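Local atomic coordinates of NAD(P)H-FMN oxidoreductase (Bacillus subtilis, PDB entry 5LVA), a protein that binds flavin mononucleotide and probably uses NAD(P)H to reduce flavin or quinone substrates, as a member of the flavodoxin-like family of oxidoreductases. Residues A[14-19]-A[157-162]; A[29-34]-A[168-173]; A[58-63]-A[94-99]. All blocks are in the same frame, centred on the assembly; numbering follows the deposited sequence.

Contact 1 (A[14-19]-A[157-162]). With FMN (flavin mononucleotide), chain C.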
loop_
_atom_site.group_PDB
_atom_site.type_symbol
_atom_site.label_atom_id
_atom_site.label_comp_id
_atom_site.label_asym_id
_atom_site.label_seq_id
_atom_site.Cartn_x
_atom_site.Cartn_y
_atom_site.Cartn_z
ATOM N N GLN A 14 11.786 12.713 -4.879
ATOM C CA GLN A 14 12.578 13.014 -3.693
ATOM C C GLN A 14 12.643 11.807 -2.760
ATOM O O GLN A 14 13.521 11.718 -1.912
ATOM C CB GLN A 14 12.000 14.230 -2.964
ATOM C CG GLN A 14 12.883 14.787 -1.866
ATOM C CD GLN A 14 12.307 16.040 -1.237
ATOM O OE1 GLN A 14 11.092 16.188 -1.135
ATOM N NE2 GLN A 14 13.176 16.950 -0.811
ATOM N N SER A 15 11.701 10.887 -2.933
ATOM C CA SER A 15 11.639 9.650 -2.157
ATOM C C SER A 15 12.935 8.881 -2.258
ATOM O O SER A 15 13.537 8.834 -3.320
ATOM C CB SER A 15 10.480 8.764 -2.644
ATOM O OG SER A 15 10.549 7.447 -2.114
ATOM N N VAL A 16 13.361 8.266 -1.165
ATOM C CA VAL A 16 14.498 7.371 -1.229
ATOM C C VAL A 16 14.052 5.916 -1.235
ATOM O O VAL A 16 14.370 5.181 -2.163
ATOM C CB VAL A 16 15.480 7.618 -0.064
ATOM C CG1 VAL A 16 16.460 6.487 0.059
ATOM C CG2 VAL A 16 16.221 8.909 -0.285
ATOM N N VAL A 17 13.306 5.512 -0.207
ATOM C CA VAL A 17 12.952 4.109 0.001
ATOM C C VAL A 17 11.884 3.602 -0.956
ATOM O O VAL A 17 12.066 2.596 -1.637
ATOM C CB VAL A 17 12.452 3.864 1.430
ATOM C CG1 VAL A 17 12.072 2.389 1.615
ATOM C CG2 VAL A 17 13.498 4.287 2.433
ATOM N N ASN A 18 10.760 4.298 -0.999
ATOM C CA ASN A 18 9.656 3.884 -1.842
ATOM C C ASN A 18 10.007 3.925 -3.307
ATOM O O ASN A 18 9.555 3.086 -4.083
ATOM C CB ASN A 18 8.443 4.745 -1.561
ATOM C CG ASN A 18 7.687 4.270 -0.347
ATOM O OD1 ASN A 18 6.895 3.339 -0.429
ATOM N ND2 ASN A 18 7.949 4.884 0.792
ATOM N N ARG A 19 10.840 4.891 -3.671
ATOM C CA ARG A 19 11.369 4.990 -5.024
ATOM C C ARG A 19 12.144 3.722 -5.403
ATOM O O ARG A 19 11.930 3.133 -6.461
ATOM C CB ARG A 19 12.256 6.224 -5.132
ATOM C CG ARG A 19 12.852 6.461 -6.489
ATOM C CD ARG A 19 11.788 6.464 -7.552
ATOM N NE ARG A 19 12.199 7.239 -8.712
ATOM C CZ ARG A 19 11.408 7.516 -9.743
ATOM N NH1 ARG A 19 10.157 7.061 -9.758
ATOM N NH2 ARG A 19 11.870 8.237 -10.766
ATOM N N SER A 157 23.176 -0.957 1.328
ATOM C CA SER A 157 23.049 -2.352 0.958
ATOM C C SER A 157 21.788 -2.922 1.543
ATOM O O SER A 157 21.084 -3.690 0.891
ATOM C CB SER A 157 24.263 -3.148 1.425
ATOM O OG SER A 157 24.585 -2.816 2.760
ATOM N N GLU A 158 21.520 -2.537 2.784
ATOM C CA GLU A 158 20.303 -2.919 3.485
ATOM C C GLU A 158 19.077 -2.518 2.680
ATOM O O GLU A 158 18.136 -3.291 2.533
ATOM C CB GLU A 158 20.266 -2.273 4.861
ATOM C CG GLU A 158 21.326 -2.785 5.816
ATOM C CD GLU A 158 22.673 -2.097 5.673
ATOM O OE1 GLU A 158 22.857 -1.315 4.717
ATOM O OE2 GLU A 158 23.549 -2.344 6.531
ATOM N N LEU A 159 19.111 -1.306 2.138
ATOM C CA LEU A 159 18.009 -0.813 1.334
ATOM C C LEU A 159 17.842 -1.645 0.080
ATOM O O LEU A 159 16.731 -1.865 -0.393
ATOM C CB LEU A 159 18.220 0.644 0.964
ATOM C CG LEU A 159 17.156 1.188 0.010
ATOM C CD1 LEU A 159 15.794 1.179 0.676
ATOM C CD2 LEU A 159 17.513 2.584 -0.511
ATOM N N ALA A 160 18.949 -2.125 -0.456
ATOM C CA ALA A 160 18.884 -2.925 -1.658
ATOM C C ALA A 160 18.274 -4.283 -1.341
ATOM O O ALA A 160 17.424 -4.782 -2.074
ATOM C CB ALA A 160 20.261 -3.076 -2.268
ATOM N N GLU A 161 18.709 -4.881 -0.242
ATOM C CA GLU A 161 18.122 -6.133 0.211
ATOM C C GLU A 161 16.655 -5.935 0.621
ATOM O O GLU A 161 15.826 -6.824 0.467
ATOM C CB GLU A 161 18.936 -6.716 1.360
ATOM C CG GLU A 161 18.238 -7.817 2.141
ATOM C CD GLU A 161 18.182 -9.157 1.420
ATOM O OE1 GLU A 161 18.671 -9.270 0.280
ATOM O OE2 GLU A 161 17.648 -10.113 2.017
ATOM N N GLY A 162 16.330 -4.754 1.126
ATOM C CA GLY A 162 14.957 -4.449 1.458
ATOM C C GLY A 162 14.102 -4.397 0.215
ATOM O O GLY A 162 12.972 -4.871 0.212
HETATM N N1 FMN C . 8.224 6.986 10.698
HETATM C C2 FMN C . 7.712 6.129 11.653
HETATM O O2 FMN C . 8.323 5.113 11.966
HETATM N N3 FMN C . 6.510 6.393 12.261
HETATM C C4 FMN C . 5.804 7.517 11.938
HETATM O O4 FMN C . 4.733 7.708 12.501
HETATM C C4A FMN C . 6.315 8.395 10.977
HETATM N N5 FMN C . 5.626 9.528 10.630
HETATM C C5A FMN C . 6.120 10.395 9.685
HETATM C C6 FMN C . 5.394 11.530 9.357
HETATM C C7 FMN C . 5.848 12.416 8.404
HETATM C C7M FMN C . 5.032 13.636 8.075
HETATM C C8 FMN C . 7.066 12.156 7.773
HETATM C C8M FMN C . 7.603 13.088 6.728
HETATM C C9 FMN C . 7.793 11.020 8.106
HETATM C C9A FMN C . 7.322 10.127 9.054
HETATM N N10 FMN C . 8.039 8.988 9.400
HETATM C C10 FMN C . 7.528 8.124 10.356
HETATM C "C1'" FMN C . 9.327 8.655 8.700
HETATM C "C2'" FMN C . 8.860 7.944 7.405
HETATM O "O2'" FMN C . 8.095 6.779 7.699
HETATM C "C3'" FMN C . 9.947 7.663 6.353
HETATM O "O3'" FMN C . 10.387 8.931 5.933
HETATM C "C4'" FMN C . 9.376 6.862 5.167
HETATM O "O4'" FMN C . 8.812 5.686 5.661
HETATM C "C5'" FMN C . 10.298 6.379 4.054
HETATM O "O5'" FMN C . 10.625 7.449 3.209
HETATM P P FMN C . 10.691 7.473 1.600
HETATM O O1P FMN C . 10.032 8.766 1.286
HETATM O O2P FMN C . 12.124 7.429 1.191
HETATM O O3P FMN C . 9.951 6.418 0.858
#
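Leu-159 points from helix 156-171 toward the loop-to-helix junction at Val-16 and Val-17, and its two methyls divide the contact between the two valines. CD1 of Leu-159 lies 4.0 Å from CG1 of Val-17, and CD2 lies 4.1 Å from CG1 of Val-16, the side chains crossing obliquely. The leucine fork is carried there by a first torsion of 175°, with CG opposite the backbone N. The patch is small, 112 Å² in all. Its Val-16 side is open to solvent, whereas Val-17 is buried: one branch rests on the leucine, while CG2 stands 3.6 Å from the FMN oxygen O2P.

Packing is dense and polar on the phosphate side. The amides of Val-16 and Val-17 both donate to O2P, the Val-17 N to O2P bond being 2.7 Å long and fairly straight at 164°. O3P is held by the Asn-18 amide, by Asn-18 ND2 and by OG of Ser-15, 3.2 Å away. The same Ser-15 OG accepts the N-H of Arg-19, 3.0 Å from its N, and so ties phosphate to helix. With an alanine at Ser-15, O3P would probably lose one of its donors and the Arg-19 amide its acceptor.

This is the phosphate-binding loop of a flavodoxin-like fold, where the N-terminal end of a helix probably helps to offset the phosphate charge. Asn-18 OD1 accepts a hydrogen bond from Gln-63 NE2 of strand 59-65, linking helix 17-23 to the sheet, and helix 156-171 touches the start of helix 17-23 through Leu-159.

Contact 2 (A[29-34]-A[168-173])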
loop_
_atom_site.group_PDB
_atom_site.type_symbol
_atom_site.label_atom_id
_atom_site.label_comp_id
_atom_site.label_asym_id
_atom_site.label_seq_id
_atom_site.Cartn_x
_atom_site.Cartn_y
_atom_site.Cartn_z
ATOM N N PRO A 29 6.269 -8.646 -15.292
ATOM C CA PRO A 29 4.966 -8.808 -15.930
ATOM C C PRO A 29 3.906 -9.005 -14.863
ATOM O O PRO A 29 4.201 -9.531 -13.789
ATOM C CB PRO A 29 5.141 -10.062 -16.787
ATOM C CG PRO A 29 6.613 -10.221 -16.941
ATOM C CD PRO A 29 7.211 -9.706 -15.677
ATOM N N GLY A 30 2.690 -8.561 -15.148
ATOM C CA GLY A 30 1.605 -8.675 -14.195
ATOM C C GLY A 30 1.450 -7.452 -13.313
ATOM O O GLY A 30 0.364 -7.187 -12.812
ATOM N N ILE A 31 2.536 -6.708 -13.126
ATOM C CA ILE A 31 2.508 -5.537 -12.270
ATOM C C ILE A 31 2.063 -4.295 -13.014
ATOM O O ILE A 31 2.605 -3.955 -14.054
ATOM C CB ILE A 31 3.883 -5.236 -11.652
ATOM C CG1 ILE A 31 4.409 -6.426 -10.870
ATOM C CG2 ILE A 31 3.776 -4.059 -10.722
ATOM C CD1 ILE A 31 3.617 -6.701 -9.658
ATOM N N THR A 32 1.071 -3.622 -12.455
ATOM C CA THR A 32 0.696 -2.279 -12.854
ATOM C C THR A 32 1.080 -1.317 -11.735
ATOM O O THR A 32 0.397 -1.256 -10.722
ATOM C CB THR A 32 -0.801 -2.182 -13.111
ATOM O OG1 THR A 32 -1.206 -3.265 -13.943
ATOM C CG2 THR A 32 -1.173 -0.875 -13.745
ATOM N N LEU A 33 2.172 -0.582 -11.887
ATOM C CA LEU A 33 2.548 0.364 -10.846
ATOM C C LEU A 33 2.013 1.734 -11.197
ATOM O O LEU A 33 1.989 2.114 -12.349
ATOM C CB LEU A 33 4.061 0.405 -10.636
ATOM C CG LEU A 33 4.466 1.210 -9.397
ATOM C CD1 LEU A 33 5.555 0.501 -8.626
ATOM C CD2 LEU A 33 4.932 2.595 -9.764
ATOM N N ARG A 34 1.539 2.451 -10.190
ATOM C CA ARG A 34 0.996 3.778 -10.386
ATOM C C ARG A 34 1.485 4.704 -9.285
ATOM O O ARG A 34 1.652 4.300 -8.144
ATOM C CB ARG A 34 -0.528 3.748 -10.419
ATOM C CG ARG A 34 -1.105 3.014 -11.594
ATOM C CD ARG A 34 -2.623 3.029 -11.565
ATOM N NE ARG A 34 -3.158 4.371 -11.745
ATOM C CZ ARG A 34 -4.204 4.855 -11.089
ATOM N NH1 ARG A 34 -4.830 4.104 -10.200
ATOM N NH2 ARG A 34 -4.619 6.091 -11.310
ATOM N N GLU A 168 9.776 -9.676 -3.713
ATOM C CA GLU A 168 9.382 -11.052 -3.524
ATOM C C GLU A 168 8.044 -11.135 -2.798
ATOM O O GLU A 168 7.207 -11.978 -3.107
ATOM C CB GLU A 168 10.444 -11.824 -2.756
ATOM C CG GLU A 168 10.006 -13.237 -2.464
ATOM C CD GLU A 168 11.057 -14.057 -1.763
ATOM O OE1 GLU A 168 12.255 -13.707 -1.869
ATOM O OE2 GLU A 168 10.680 -15.060 -1.117
ATOM N N HIS A 169 7.846 -10.241 -1.839
ATOM C CA HIS A 169 6.650 -10.263 -1.017
ATOM C C HIS A 169 5.407 -9.887 -1.800
ATOM O O HIS A 169 4.363 -10.499 -1.652
ATOM C CB HIS A 169 6.801 -9.321 0.167
ATOM C CG HIS A 169 5.821 -9.586 1.261
ATOM N ND1 HIS A 169 4.583 -8.990 1.310
ATOM C CD2 HIS A 169 5.890 -10.404 2.337
ATOM C CE1 HIS A 169 3.936 -9.413 2.379
ATOM N NE2 HIS A 169 4.709 -10.272 3.017
ATOM N N VAL A 170 5.535 -8.868 -2.630
ATOM C CA VAL A 170 4.432 -8.376 -3.437
ATOM C C VAL A 170 4.001 -9.408 -4.480
ATOM O O VAL A 170 2.856 -9.429 -4.903
ATOM C CB VAL A 170 4.825 -7.037 -4.119
ATOM C CG1 VAL A 170 3.854 -6.665 -5.215
ATOM C CG2 VAL A 170 4.903 -5.936 -3.081
ATOM N N LEU A 171 4.916 -10.285 -4.868
ATOM C CA LEU A 171 4.651 -11.260 -5.920
ATOM C C LEU A 171 4.374 -12.639 -5.346
ATOM O O LEU A 171 3.934 -13.541 -6.050
ATOM C CB LEU A 171 5.832 -11.320 -6.885
ATOM C CG LEU A 171 6.128 -10.037 -7.665
ATOM C CD1 LEU A 171 7.440 -10.162 -8.423
ATOM C CD2 LEU A 171 5.002 -9.747 -8.621
ATOM N N LYS A 172 4.638 -12.787 -4.058
ATOM C CA LYS A 172 4.422 -14.034 -3.330
ATOM C C LYS A 172 2.967 -14.479 -3.352
ATOM O O LYS A 172 2.054 -13.661 -3.314
ATOM C CB LYS A 172 4.889 -13.858 -1.887
ATOM C CG LYS A 172 5.059 -15.118 -1.095
ATOM C CD LYS A 172 5.200 -14.778 0.373
ATOM C CE LYS A 172 6.117 -15.744 1.084
ATOM N NZ LYS A 172 5.357 -16.498 2.127
ATOM N N SER A 173 2.751 -15.784 -3.416
ATOM C CA SER A 173 1.403 -16.321 -3.309
ATOM C C SER A 173 1.202 -16.858 -1.888
ATOM O O SER A 173 2.106 -17.453 -1.309
ATOM C CB SER A 173 1.165 -17.407 -4.355
ATOM O OG SER A 173 1.604 -18.660 -3.867
#
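Ile-31 and Leu-171 face each other with their CA atoms 8.8 Å apart, the first residue of strand 31-35 meeting the last turn of helix 156-171. Side chains alone bridge this distance, and they bury 91 Å² between the two segments. Ile-31 points toward the helix and does its touching with CD1, which lies 3.5 Å from CD2 of Leu-171. The two side chains cross at about a right angle, one methyl end against the other. CD1 of Ile-31 also reaches CG1 of the buried Val-170, at a slacker 4.4 Å, and thus touches two successive residues of the helix. Leu-171 leaves its backbone alongside the strand, but with CG opposite the carbonyl carbon (chi1 -63°) its end swings back to the isoleucine.

Both backbones change course here. Gly-30, just before the strand, has a positive phi of 92° at which a side chain would collide with the preceding carbonyl oxygen. On the other side the helix ends: Lys-172 is the first residue with non-helical angles, and its amide makes weak bonds to the carbonyls of Glu-168 and His-169.

Apolar side chains alone make the contact, and the side chain of Val-170 is about 14 Å from the bound FMN. It lays the C-terminal helix of the flavodoxin-like fold over an outermost strand of the parallel sheet. Strand 31-35 is hydrogen-bonded to strand 3-7, on whose Val-3 and Val-5 Ile-31 also rests, while Arg-34 turns to helix 47-56, where it pairs with Glu-50.

Contact 3 (A[58-63]-A[94-99])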
loop_
_atom_site.group_PDB
_atom_site.type_symbol
_atom_site.label_atom_id
_atom_site.label_comp_id
_atom_site.label_asym_id
_atom_site.label_seq_id
_atom_site.Cartn_x
_atom_site.Cartn_y
_atom_site.Cartn_z
ATOM N N ASP A 58 -6.101 -8.738 -9.712
ATOM C CA ASP A 58 -6.459 -9.773 -8.746
ATOM C C ASP A 58 -6.032 -9.397 -7.337
ATOM O O ASP A 58 -6.616 -9.850 -6.362
ATOM C CB ASP A 58 -5.828 -11.118 -9.136
ATOM C CG ASP A 58 -6.139 -11.527 -10.572
ATOM O OD1 ASP A 58 -7.328 -11.619 -10.928
ATOM O OD2 ASP A 58 -5.190 -11.758 -11.348
ATOM N N ARG A 59 -5.002 -8.568 -7.239
ATOM C CA ARG A 59 -4.453 -8.153 -5.966
ATOM C C ARG A 59 -4.185 -6.658 -5.982
ATOM O O ARG A 59 -3.649 -6.141 -6.942
ATOM C CB ARG A 59 -3.166 -8.913 -5.664
ATOM C CG ARG A 59 -2.531 -8.524 -4.343
ATOM C CD ARG A 59 -1.178 -9.159 -4.160
ATOM N NE ARG A 59 -1.284 -10.592 -3.956
ATOM C CZ ARG A 59 -0.274 -11.374 -3.599
ATOM N NH1 ARG A 59 0.930 -10.858 -3.408
ATOM N NH2 ARG A 59 -0.471 -12.677 -3.432
ATOM N N ILE A 60 -4.555 -5.965 -4.912
ATOM C CA ILE A 60 -4.308 -4.536 -4.804
ATOM C C ILE A 60 -3.352 -4.221 -3.659
ATOM O O ILE A 60 -3.580 -4.611 -2.519
ATOM C CB ILE A 60 -5.603 -3.775 -4.602
ATOM C CG1 ILE A 60 -6.621 -4.258 -5.623
ATOM C CG2 ILE A 60 -5.360 -2.286 -4.740
ATOM C CD1 ILE A 60 -7.912 -3.578 -5.532
ATOM N N VAL A 61 -2.271 -3.521 -3.988
ATOM C CA VAL A 61 -1.218 -3.208 -3.034
ATOM C C VAL A 61 -1.154 -1.723 -2.772
ATOM O O VAL A 61 -0.925 -0.946 -3.680
ATOM C CB VAL A 61 0.147 -3.683 -3.541
ATOM C CG1 VAL A 61 1.238 -3.262 -2.599
ATOM C CG2 VAL A 61 0.147 -5.188 -3.724
ATOM N N PHE A 62 -1.363 -1.326 -1.528
ATOM C CA PHE A 62 -1.242 0.073 -1.153
ATOM C C PHE A 62 0.156 0.328 -0.612
ATOM O O PHE A 62 0.521 -0.188 0.440
ATOM C CB PHE A 62 -2.306 0.453 -0.126
ATOM C CG PHE A 62 -3.714 0.256 -0.613
ATOM C CD1 PHE A 62 -4.339 -0.976 -0.500
ATOM C CD2 PHE A 62 -4.408 1.298 -1.194
ATOM C CE1 PHE A 62 -5.636 -1.159 -0.954
ATOM C CE2 PHE A 62 -5.699 1.124 -1.658
ATOM C CZ PHE A 62 -6.316 -0.105 -1.529
ATOM N N GLN A 63 0.947 1.097 -1.357
ATOM C CA GLN A 63 2.323 1.380 -0.983
ATOM C C GLN A 63 2.464 2.822 -0.549
ATOM O O GLN A 63 2.103 3.725 -1.285
ATOM C CB GLN A 63 3.270 1.083 -2.138
ATOM C CG GLN A 63 4.732 1.253 -1.789
ATOM C CD GLN A 63 5.669 1.040 -2.965
ATOM O OE1 GLN A 63 5.365 0.318 -3.906
ATOM N NE2 GLN A 63 6.826 1.666 -2.900
ATOM N N THR A 94 -20.177 -5.515 -4.698
ATOM C CA THR A 94 -19.441 -6.757 -4.577
ATOM C C THR A 94 -18.191 -6.838 -5.489
ATOM O O THR A 94 -17.558 -7.884 -5.600
ATOM C CB THR A 94 -20.413 -7.925 -4.849
ATOM O OG1 THR A 94 -19.942 -9.119 -4.221
ATOM C CG2 THR A 94 -20.611 -8.151 -6.345
ATOM N N ALA A 95 -17.803 -5.708 -6.078
ATOM C CA ALA A 95 -16.768 -5.684 -7.116
ATOM C C ALA A 95 -15.393 -6.129 -6.631
ATOM O O ALA A 95 -14.575 -6.612 -7.415
ATOM C CB ALA A 95 -16.666 -4.289 -7.722
ATOM N N LEU A 96 -15.139 -5.966 -5.342
ATOM C CA LEU A 96 -13.828 -6.276 -4.796
ATOM C C LEU A 96 -13.831 -7.576 -4.014
ATOM O O LEU A 96 -12.791 -8.016 -3.532
ATOM C CB LEU A 96 -13.345 -5.146 -3.895
ATOM C CG LEU A 96 -13.338 -3.761 -4.528
ATOM C CD1 LEU A 96 -12.973 -2.715 -3.508
ATOM C CD2 LEU A 96 -12.370 -3.741 -5.691
ATOM N N ARG A 97 -14.994 -8.195 -3.877
ATOM C CA ARG A 97 -15.073 -9.375 -3.042
ATOM C C ARG A 97 -14.247 -10.483 -3.658
ATOM O O ARG A 97 -14.431 -10.821 -4.815
ATOM C CB ARG A 97 -16.523 -9.819 -2.853
ATOM C CG ARG A 97 -16.777 -10.467 -1.500
ATOM C CD ARG A 97 -18.213 -10.909 -1.350
ATOM N NE ARG A 97 -18.662 -11.669 -2.508
ATOM C CZ ARG A 97 -19.920 -12.049 -2.707
ATOM N NH1 ARG A 97 -20.854 -11.737 -1.817
ATOM N NH2 ARG A 97 -20.245 -12.739 -3.794
ATOM N N GLY A 98 -13.310 -11.023 -2.890
ATOM C CA GLY A 98 -12.489 -12.117 -3.368
ATOM C C GLY A 98 -11.061 -11.728 -3.713
ATOM O O GLY A 98 -10.169 -12.568 -3.686
ATOM N N LYS A 99 -10.848 -10.456 -4.040
ATOM C CA LYS A 99 -9.522 -9.966 -4.409
ATOM C C LYS A 99 -8.621 -9.885 -3.190
ATOM O O LYS A 99 -9.102 -9.813 -2.073
ATOM C CB LYS A 99 -9.616 -8.591 -5.087
ATOM C CG LYS A 99 -10.384 -8.596 -6.400
ATOM C CD LYS A 99 -10.481 -7.204 -7.014
ATOM C CE LYS A 99 -11.272 -7.215 -8.306
ATOM N NZ LYS A 99 -10.543 -7.886 -9.420
#
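Ile-60 and Leu-96 form the apolar part of the contact, CD1 of the isoleucine lying 4.5 Å from CD2 of the leucine. The approach is loose, and Cys-54 of helix 47-56 touches both residues. Beside it the aliphatic root of Lys-99 lies against the main chain: its CB is 3.5 Å from the carbonyl O of Asp-58, with CG a little farther from the same oxygen.

The polar ends of Lys-99 and Asp-58 find their partners outside the two segments. The Lys-99 chain is extended as far as CE and bends only at chi4 (-71°), which brings NZ to the carbonyls of Glu-55 and His-57, at and just beyond the C-terminal end of helix 47-56. There its charge probably suits the negative end of the helix dipole. NZ stays 5.2 Å from OD1 of Asp-58, too far for a salt bridge, and OD2 of Asp-58 accepts the amide of Lys-2.

Segment 94-99 closes a beta-alpha-beta crossover of the flavodoxin-like fold, from strand 59-65 through helix 73-82 to the parallel strand 100-106.

Backbone bonds shape this return. A type I turn joins Arg-97 N to Thr-94 O at 3.1 Å, and a type II turn joins Lys-99 N to Leu-96 O at 3.2 Å, with Gly-98 at a phi of 106°, where a side chain would run into the carbonyl O of Arg-97. Asp-58 and Ile-60 then pair with Glu-100 through their backbones.

In the fold
The three contacts interlock within one flavodoxin-like domain. Contacts 1 and 2 both use helix 156-171, one near its start and the other at its end, with centres about 17 Å apart; their segments alternate along the chain. Contact 3 is nested inside both loops, its centre about 13 Å from that of contact 2 and about 26 Å from that of contact 1. Two polar links join it to the others: the Asn-18 to Gln-63 hydrogen bond ties it to contact 1, and Arg-59 NH2 reaches the carbonyl of Lys-172 in contact 2. Strand 59-65, central in the parallel sheet, therefore connects the FMN site at one end with the C-terminus at the other.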